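Local atomic coordinates of 3-keto-5-aminohexanoate cleavage protein (Archaeoglobus fulgidus, PDB entry 3LOT), a protein that probably cleaves beta-keto acids such as 3-keto-5-aminohexanoate, using a zinc ion bound in a TIM-barrel fold. Residues 280-283 / 284-287; 246-249 / 250-254. All coordinates share one frame; numbering follows the deposited sequence. Where two conformers were deposited one is given.

Contact 2 comes first along the chain, in helix 243-252, and contact 1 follows in helix 276-289; the two helices are neighbours in the outer layer of a TIM barrel, on either side of strand 256-259 in chain order. The contact centres are about 12 Å apart. Met283 and Ile286 of contact 1 pack on Thr248 of contact 2, and Met283 also reaches Val251. Helix 276-289 further covers strand 7-13, which pairs with strand 256-259 and so closes the barrel. The same two helices take part in the subunit contact. Contact 2 is away from the zinc site, whereas the Val280 side chain of contact 1 lies about 11 Å from those of His50 and Glu262.

Contact 1: residues 280-283 / 284-287; sequences VEKM and VRIV
Arg285 folds its guanidinium group back over the preceding turn, laying one face on Glu281 O and Lys282 CA; NH2 comes to 3.5 Å from Lys282 CA. CG lies beside the backbone N (chi1 -74°), and a bend at chi3 (-63°) turns the planar group down onto the helix surface. At its edge and in its plane, NH1 gives a hydrogen bond to a water 2.9 Å away, which in turn donates to Glu281 OE1. The water thus links opposite charges whose nearest atoms, Arg285 NH1 and Glu281 OE1, stay 4.9 Å apart. Arg285 NE forms a salt bridge with Glu289 of the second subunit, and so does Lys282 NZ, so two basic side chains of this helix hold one carboxylate across the interface.

The buried flank of the helix is apolar. Met283, modelled as selenomethionine, bends at chi2 (64°) and runs across its neighbours at about a right angle, which sets its methyl CE 3.7 Å from Val287 CG2 and 4.0 Å from Ile286 CG2. A flexible, unbranched chain suits this place because it can turn along the helix and lie against two beta-branched residues. Val280 and Val284 point the same way, side by side, with CG1 of the first 4.1 Å from CG2 of the second. Beneath them run the usual i to i+4 bonds, including Val287 N to Met283 O at 2.8 Å. Lys282 and Arg285 reach the second subunit while Val280, Met283 and Val287 face the barrel strands, as expected of an amphipathic outer helix in a TIM barrel.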
loop_
_atom_site.group_PDB
_atom_site.type_symbol
_atom_site.label_atom_id
_atom_site.label_comp_id
_atom_site.label_asym_id
_atom_site.label_seq_id
_atom_site.Cartn_x
_atom_site.Cartn_y
_atom_site.Cartn_z
ATOM N N VAL D 280 -18.337 10.711 -22.836
ATOM C CA VAL D 280 -18.168 9.358 -23.388
ATOM C C VAL D 280 -17.147 9.335 -24.532
ATOM O O VAL D 280 -16.268 8.499 -24.541
ATOM C CB VAL D 280 -19.491 8.741 -23.847
ATOM C CG1 VAL D 280 -19.238 7.387 -24.548
ATOM C CG2 VAL D 280 -20.427 8.606 -22.667
ATOM N N GLU D 281 -17.249 10.277 -25.483
ATOM C CA GLU D 281 -16.287 10.363 -26.592
ATOM C C GLU D 281 -14.858 10.520 -26.097
ATOM O O GLU D 281 -13.958 9.882 -26.620
ATOM C CB GLU D 281 -16.629 11.510 -27.537
ATOM C CG GLU D 281 -17.949 11.287 -28.196
ATOM C CD GLU D 281 -18.571 12.520 -28.871
ATOM O OE1 GLU D 281 -18.112 13.672 -28.703
ATOM O OE2 GLU D 281 -19.541 12.294 -29.621
ATOM N N LYS D 282 -14.670 11.366 -25.093
ATOM C CA LYS D 282 -13.335 11.571 -24.470
ATOM C C LYS D 282 -12.763 10.296 -23.848
ATOM O O LYS D 282 -11.596 9.935 -24.080
ATOM C CB LYS D 282 -13.418 12.658 -23.412
ATOM C CG LYS D 282 -12.091 12.984 -22.714
ATOM C CD LYS D 282 -12.273 14.263 -21.908
ATOM C CE LYS D 282 -10.973 14.833 -21.433
ATOM N NZ LYS D 282 -10.270 15.426 -22.580
HETATM N N MSE D 283 -13.592 9.597 -23.083
HETATM C CA MSE D 283 -13.107 8.442 -22.372
HETATM C C MSE D 283 -12.806 7.351 -23.398
HETATM O O MSE D 283 -11.815 6.639 -23.250
HETATM C CB MSE D 283 -14.116 7.971 -21.324
HETATM C CG MSE D 283 -13.604 6.831 -20.437
HETATM SE SE MSE D 283 -12.059 7.414 -19.337
HETATM C CE MSE D 283 -11.045 6.033 -19.818
ATOM N N VAL D 284 -13.613 7.258 -24.460
ATOM C CA VAL D 284 -13.373 6.287 -25.564
ATOM C C VAL D 284 -12.070 6.576 -26.302
ATOM O O VAL D 284 -11.310 5.651 -26.604
ATOM C CB VAL D 284 -14.569 6.166 -26.537
ATOM C CG1 VAL D 284 -14.218 5.311 -27.787
ATOM C CG2 VAL D 284 -15.818 5.543 -25.794
ATOM N N ARG D 285 -11.765 7.856 -26.524
ATOM C CA ARG D 285 -10.468 8.211 -27.082
ATOM C C ARG D 285 -9.321 7.708 -26.206
ATOM O O ARG D 285 -8.344 7.173 -26.733
ATOM C CB ARG D 285 -10.367 9.719 -27.288
ATOM C CG ARG D 285 -11.184 10.213 -28.488
ATOM C CD ARG D 285 -10.759 11.607 -28.899
ATOM N NE ARG D 285 -10.999 12.591 -27.850
ATOM C CZ ARG D 285 -12.147 13.250 -27.650
ATOM N NH1 ARG D 285 -13.213 13.051 -28.410
ATOM N NH2 ARG D 285 -12.236 14.120 -26.663
ATOM N N ILE D 286 -9.439 7.858 -24.882
ATOM C CA ILE D 286 -8.362 7.450 -23.977
ATOM C C ILE D 286 -8.272 5.915 -23.962
ATOM O O ILE D 286 -7.194 5.339 -24.057
ATOM C CB ILE D 286 -8.641 8.006 -22.537
ATOM C CG1 ILE D 286 -8.545 9.549 -22.542
ATOM C CG2 ILE D 286 -7.696 7.379 -21.501
ATOM C CD1 ILE D 286 -9.105 10.178 -21.226
ATOM N N VAL D 287 -9.412 5.249 -23.859
ATOM C CA VAL D 287 -9.430 3.796 -23.881
ATOM C C VAL D 287 -8.693 3.308 -25.144
ATOM O O VAL D 287 -7.922 2.375 -25.094
ATOM C CB VAL D 287 -10.891 3.255 -23.856
ATOM C CG1 VAL D 287 -10.985 1.805 -24.342
ATOM C CG2 VAL D 287 -11.492 3.416 -22.444
HETATM O O HOH W 1 -15.720 14.497 -28.695
#

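Contact 2: residues 246-249 / 250-254; sequences LGTL and AVIMG
Met253 N bonds to Leu249 O at 2.9 Å, and makes a second, weak bond to Ala250 O; the two close the last turn of the helix. Gly254 follows with its N 3.0 Å from Val251 O and a positive phi (92°), completing a Schellman motif. Glycine suits this place because a side chain would press against the carbonyl O of the residue before.

Met253, a selenomethionine, places SE 3.7 Å from Leu249 CG and 3.9 Å from Leu249 CD1. Its chain passes obliquely over the leucine, with CG 3.3 Å from Leu249 O, so the long selenium-containing side chain follows the last turn backward and lies against CG and CD1 of Leu249. One residue earlier on each side, Ile252 meets Thr248: CD1 lies 4.1 Å from CG2 of the threonine. With chi1 at -51°, Thr248 OG1 lies beside the backbone N and hydrogen-bonds Met244 O one turn back, a common way for threonine to be buried in a helix.

Helix 243-252 connects strands 232-238 and 256-259 as a beta-alpha-beta unit: Ala250 and Met253 rest on Trp234, Leu249 and Met253 meet helix 213-226, Thr248 and Val251 face helix 276-289, and Thr248 and Leu249 touch their own counterparts in the second subunit.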
loop_
_atom_site.group_PDB
_atom_site.type_symbol
_atom_site.label_atom_id
_atom_site.label_comp_id
_atom_site.label_asym_id
_atom_site.label_seq_id
_atom_site.Cartn_x
_atom_site.Cartn_y
_atom_site.Cartn_z
ATOM N N LEU D 246 -9.053 9.457 -12.740
ATOM C CA LEU D 246 -9.282 8.209 -12.022
ATOM C C LEU D 246 -9.937 7.162 -12.935
ATOM O O LEU D 246 -9.663 5.969 -12.827
ATOM C CB LEU D 246 -10.102 8.448 -10.752
ATOM C CG LEU D 246 -9.492 9.432 -9.776
ATOM C CD1 LEU D 246 -10.260 9.422 -8.454
ATOM C CD2 LEU D 246 -8.033 9.062 -9.540
ATOM N N GLY D 247 -10.786 7.597 -13.853
ATOM C CA GLY D 247 -11.307 6.649 -14.820
ATOM C C GLY D 247 -10.227 5.994 -15.676
ATOM O O GLY D 247 -10.280 4.800 -15.942
ATOM N N THR D 248 -9.271 6.806 -16.128
ATOM C CA THR D 248 -8.056 6.331 -16.807
ATOM C C THR D 248 -7.180 5.389 -15.933
ATOM O O THR D 248 -6.766 4.331 -16.406
ATOM C CB THR D 248 -7.225 7.501 -17.395
ATOM O OG1 THR D 248 -8.088 8.335 -18.186
ATOM C CG2 THR D 248 -6.056 7.001 -18.263
ATOM N N LEU D 249 -6.948 5.752 -14.667
ATOM C CA LEU D 249 -6.340 4.856 -13.689
ATOM C C LEU D 249 -7.031 3.471 -13.678
ATOM O O LEU D 249 -6.369 2.421 -13.771
ATOM C CB LEU D 249 -6.393 5.482 -12.294
ATOM C CG LEU D 249 -5.860 4.679 -11.118
ATOM C CD1 LEU D 249 -4.318 4.331 -11.330
ATOM C CD2 LEU D 249 -6.084 5.476 -9.796
ATOM N N ALA D 250 -8.349 3.490 -13.576
ATOM C CA ALA D 250 -9.148 2.251 -13.529
ATOM C C ALA D 250 -8.829 1.387 -14.741
ATOM O O ALA D 250 -8.526 0.213 -14.587
ATOM C CB ALA D 250 -10.647 2.546 -13.440
ATOM N N VAL D 251 -8.860 1.973 -15.940
ATOM C CA VAL D 251 -8.562 1.225 -17.166
ATOM C C VAL D 251 -7.149 0.650 -17.145
ATOM O O VAL D 251 -6.925 -0.481 -17.561
ATOM C CB VAL D 251 -8.836 2.067 -18.433
ATOM C CG1 VAL D 251 -8.314 1.365 -19.698
ATOM C CG2 VAL D 251 -10.340 2.292 -18.565
ATOM N N ILE D 252 -6.190 1.434 -16.647
ATOM C CA ILE D 252 -4.814 0.992 -16.570
ATOM C C ILE D 252 -4.751 -0.242 -15.617
ATOM O O ILE D 252 -3.964 -1.171 -15.826
ATOM C CB ILE D 252 -3.895 2.144 -16.088
ATOM C CG1 ILE D 252 -3.739 3.192 -17.202
ATOM C CG2 ILE D 252 -2.502 1.624 -15.648
ATOM C CD1 ILE D 252 -3.224 4.497 -16.724
HETATM N N MSE D 253 -5.580 -0.239 -14.590
HETATM C CA MSE D 253 -5.596 -1.311 -13.591
HETATM C C MSE D 253 -6.455 -2.472 -14.045
HETATM O O MSE D 253 -6.655 -3.403 -13.296
HETATM C CB MSE D 253 -6.145 -0.800 -12.256
HETATM C CG MSE D 253 -5.274 0.246 -11.569
HETATM SE SE MSE D 253 -6.116 1.111 -10.095
HETATM C CE MSE D 253 -6.648 -0.444 -9.048
ATOM N N GLY D 254 -7.013 -2.418 -15.230
ATOM C CA GLY D 254 -7.775 -3.558 -15.741
ATOM C C GLY D 254 -9.259 -3.469 -15.417
ATOM O O GLY D 254 -9.994 -4.387 -15.751
#